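Local coordinates for DyP2 (Amycolatopsis sp. ATCC 39116, PDB 4G2C), which is a haem-containing dye-decolourising peroxidase that also binds manganese and probably oxidises dyes and lignin-related substrates with hydrogen peroxide, at residues A[210-213]-A[217-220]. Numbering follows the deposited sequence.
Sequences DGIE and YVDG. With HEM (protoporphyrin IX containing Fe), chain C.
The backbones of Ile-212 and Val-218 pair as a single antiparallel, non-hydrogen-bonded bridge where the chain folds back into the GXXDG motif of dye-decolourising peroxidases, beside the haem. The backbone bonds flank the pair: Glu-213 N gives its hydrogen to Tyr-217 O (3.0 Å), and Asp-219 N to Gly-211 O (3.0 Å). Each acceptor also has a CA-H...O contact, poorly directed from Ile-212 and straighter from Val-218. Beta-branched Ile-212 suits its extended backbone, and Ile-212 CG2 and Val-218 CG2 lie loosely together, 4.4 Å apart. A glutamate serves the turn because its bent chain (chi2 65°) carries the carboxylate back to the peptide: Glu-213 OE1 accepts from Tyr-217 N at 2.7 Å, nearly along its C-O axis, while Glu-213 OE2 takes Phe-215 N and Gln-278 NE2. An alanine in place of this glutamate would leave these three donors without this acceptor, and the turn would probably be held less firmly. Tyr-217 extends toward the manganese site, its OH weakly bonded to the metal ligand Glu-287. Asp-219, probably the distal haem aspartate of this family, has CG between its backbone N and carbonyl carbon (chi1 71°), which lays the carboxylate against the other segment, with Asp-219 OD2 3.5 Å from Glu-213 CB.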
ATOM      1  N   ASP A 210       2.863  -5.512 -16.124  1.00 32.93           N
ATOM      2  CA  ASP A 210       2.504  -5.469 -14.702  1.00 29.45           C
ATOM      3  C   ASP A 210       3.396  -4.511 -13.928  1.00 25.22           C
ATOM      4  O   ASP A 210       4.614  -4.521 -14.105  1.00 24.56           O
ATOM      5  CB  ASP A 210       2.645  -6.857 -14.074  1.00 25.47           C
ATOM      6  CG  ASP A 210       1.701  -7.878 -14.684  1.00 30.73           C
ATOM      7  OD1 ASP A 210       0.475  -7.617 -14.671  1.00 32.81           O
ATOM      8  OD2 ASP A 210       2.188  -8.936 -15.165  1.00 23.63           O
ATOM      9  N   GLY A 211       2.798  -3.722 -13.039  1.00 23.27           N
ATOM     10  CA  GLY A 211       3.566  -2.831 -12.180  1.00 21.32           C
ATOM     11  C   GLY A 211       4.487  -3.573 -11.228  1.00 22.80           C
ATOM     12  O   GLY A 211       4.115  -4.606 -10.682  1.00 23.42           O
ATOM     13  N   ILE A 212       5.688  -3.051 -11.012  1.00 21.59           N
ATOM     14  CA  ILE A 212       6.645  -3.705 -10.110  1.00 25.88           C
ATOM     15  C   ILE A 212       7.275  -2.736  -9.125  1.00 23.94           C
ATOM     16  O   ILE A 212       7.223  -1.522  -9.325  1.00 23.81           O
ATOM     17  CB  ILE A 212       7.796  -4.336 -10.882  1.00 23.54           C
ATOM     18  CG1 ILE A 212       8.569  -3.242 -11.642  1.00 24.71           C
ATOM     19  CG2 ILE A 212       7.272  -5.430 -11.803  1.00 21.80           C
ATOM     20  CD1 ILE A 212       9.817  -3.757 -12.379  1.00 24.67           C
ATOM     21  N   GLU A 213       7.872  -3.268  -8.061  1.00 21.02           N
ATOM     22  CA  GLU A 213       8.675  -2.426  -7.168  1.00 26.12           C
ATOM     23  C   GLU A 213      10.166  -2.635  -7.455  1.00 22.41           C
ATOM     24  O   GLU A 213      10.524  -3.445  -8.311  1.00 23.15           O
ATOM     25  CB  GLU A 213       8.334  -2.662  -5.700  1.00 21.15           C
ATOM     26  CG  GLU A 213       8.396  -4.116  -5.289  1.00 21.58           C
ATOM     27  CD  GLU A 213       9.801  -4.676  -5.377  1.00 25.00           C
ATOM     28  OE1 GLU A 213       9.984  -5.710  -6.059  1.00 23.32           O
ATOM     29  OE2 GLU A 213      10.725  -4.080  -4.760  1.00 28.07           O
ATOM     30  N   TYR A 217       9.822  -7.219  -8.337  1.00 25.57           N
ATOM     31  CA  TYR A 217       8.653  -8.090  -8.190  1.00 26.15           C
ATOM     32  C   TYR A 217       7.349  -7.347  -8.487  1.00 22.87           C
ATOM     33  O   TYR A 217       7.165  -6.209  -8.060  1.00 22.46           O
ATOM     34  CB  TYR A 217       8.594  -8.698  -6.788  1.00 20.33           C
ATOM     35  CG  TYR A 217       9.729  -9.620  -6.461  1.00 26.21           C
ATOM     36  CD1 TYR A 217      11.006  -9.117  -6.212  1.00 24.60           C
ATOM     37  CD2 TYR A 217       9.533 -11.000  -6.384  1.00 23.16           C
ATOM     38  CE1 TYR A 217      12.057  -9.956  -5.901  1.00 24.65           C
ATOM     39  CE2 TYR A 217      10.590 -11.857  -6.077  1.00 21.53           C
ATOM     40  CZ  TYR A 217      11.846 -11.326  -5.836  1.00 26.13           C
ATOM     41  OH  TYR A 217      12.905 -12.155  -5.539  1.00 27.84           O
ATOM     42  N   VAL A 218       6.459  -8.006  -9.218  1.00 20.91           N
ATOM     43  CA  VAL A 218       5.111  -7.506  -9.406  1.00 21.94           C
ATOM     44  C   VAL A 218       4.561  -7.052  -8.053  1.00 22.44           C
ATOM     45  O   VAL A 218       4.588  -7.787  -7.083  1.00 18.11           O
ATOM     46  CB  VAL A 218       4.187  -8.582 -10.010  1.00 21.86           C
ATOM     47  CG1 VAL A 218       2.747  -8.067 -10.080  1.00 21.48           C
ATOM     48  CG2 VAL A 218       4.662  -8.973 -11.394  1.00 21.87           C
ATOM     49  N   ASP A 219       4.082  -5.821  -7.969  1.00 22.86           N
ATOM     50  CA  ASP A 219       3.586  -5.375  -6.685  1.00 26.76           C
ATOM     51  C   ASP A 219       2.162  -4.870  -6.860  1.00 28.65           C
ATOM     52  O   ASP A 219       1.769  -4.479  -7.954  1.00 36.52           O
ATOM     53  CB  ASP A 219       4.534  -4.335  -6.061  1.00 25.88           C
ATOM     54  CG  ASP A 219       4.494  -2.996  -6.773  1.00 29.68           C
ATOM     55  OD1 ASP A 219       4.067  -2.941  -7.946  1.00 34.84           O
ATOM     56  OD2 ASP A 219       4.888  -1.984  -6.157  1.00 36.75           O
ATOM     57  N   GLY A 220       1.366  -4.914  -5.806  1.00 29.89           N
ATOM     58  CA  GLY A 220      -0.017  -4.469  -5.921  1.00 29.88           C
ATOM     59  C   GLY A 220      -0.940  -5.334  -6.765  1.00 27.07           C
ATOM     60  O   GLY A 220      -1.803  -4.817  -7.464  1.00 33.97           O
TER
HETATM   61  CHA HEM C 501       2.076  -7.589  -1.394  1.00 22.15           C
HETATM   62  CHB HEM C 501       6.520  -5.683  -1.891  1.00 20.71           C
HETATM   63  CHC HEM C 501       5.752  -2.751   1.904  1.00 21.54           C
HETATM   64  CHD HEM C 501       1.685  -5.195   2.858  1.00 18.68           C
HETATM   65  C1A HEM C 501       3.336  -7.320  -1.873  1.00 21.21           C
HETATM   66  C2A HEM C 501       3.938  -7.935  -3.038  1.00 21.68           C
HETATM   67  C3A HEM C 501       5.159  -7.401  -3.171  1.00 19.59           C
HETATM   68  C4A HEM C 501       5.370  -6.437  -2.105  1.00 21.42           C
HETATM   69  CMA HEM C 501       6.185  -7.739  -4.265  1.00 20.23           C
HETATM   70  CAA HEM C 501       3.256  -9.003  -3.938  1.00 17.30           C
HETATM   71  CBA HEM C 501       2.378  -8.304  -4.980  1.00 21.83           C
HETATM   72  CGA HEM C 501       0.996  -8.002  -4.447  1.00 24.10           C
HETATM   73  O1A HEM C 501       0.304  -8.914  -3.958  1.00 23.82           O
HETATM   74  O2A HEM C 501       0.560  -6.833  -4.506  1.00 28.37           O
HETATM   75  C1B HEM C 501       6.729  -4.724  -0.911  1.00 22.81           C
HETATM   76  C2B HEM C 501       7.910  -3.884  -0.718  1.00 22.40           C
HETATM   77  C3B HEM C 501       7.676  -3.078   0.336  1.00 22.78           C
HETATM   78  C4B HEM C 501       6.351  -3.359   0.832  1.00 21.09           C
HETATM   79  CMB HEM C 501       9.199  -3.952  -1.576  1.00 20.91           C
HETATM   80  CAB HEM C 501       8.581  -1.990   0.956  1.00 21.85           C
HETATM   81  CBB HEM C 501       9.580  -1.447   0.256  1.00 18.85           C
HETATM   82  C1C HEM C 501       4.620  -3.213   2.537  1.00 23.66           C
HETATM   83  C2C HEM C 501       4.135  -2.783   3.839  1.00 24.26           C
HETATM   84  C3C HEM C 501       2.998  -3.453   4.087  1.00 20.73           C
HETATM   85  C4C HEM C 501       2.739  -4.325   2.958  1.00 19.66           C
HETATM   86  CMC HEM C 501       4.800  -1.710   4.748  1.00 18.99           C
HETATM   87  CAC HEM C 501       2.118  -3.378   5.359  1.00 17.92           C
HETATM   88  CBC HEM C 501       2.609  -2.926   6.524  1.00 19.74           C
HETATM   89  C1D HEM C 501       1.387  -6.012   1.788  1.00 22.96           C
HETATM   90  C2D HEM C 501       0.147  -6.726   1.641  1.00 22.93           C
HETATM   91  C3D HEM C 501       0.282  -7.447   0.308  1.00 24.59           C
HETATM   92  C4D HEM C 501       1.575  -7.122  -0.206  1.00 22.17           C
HETATM   93  CMD HEM C 501      -1.045  -6.732   2.614  1.00 20.06           C
HETATM   94  CAD HEM C 501      -0.717  -8.375  -0.353  1.00 23.25           C
HETATM   95  CBD HEM C 501      -0.599  -9.666   0.430  1.00 21.30           C
HETATM   96  CGD HEM C 501      -1.692 -10.539  -0.121  1.00 24.06           C
HETATM   97  O1D HEM C 501      -2.871 -10.099  -0.079  1.00 18.78           O
HETATM   98  O2D HEM C 501      -1.356 -11.639  -0.637  1.00 25.23           O
HETATM   99  NA  HEM C 501       4.222  -6.414  -1.337  1.00 16.48           N
HETATM  100  NB  HEM C 501       5.808  -4.364   0.054  1.00 24.81           N
HETATM  101  NC  HEM C 501       3.742  -4.158   2.029  1.00 20.42           N
HETATM  102  ND  HEM C 501       2.192  -6.273   0.685  1.00 20.39           N
HETATM  103 FE   HEM C 501       4.140  -5.425   0.427  1.00 20.00          FE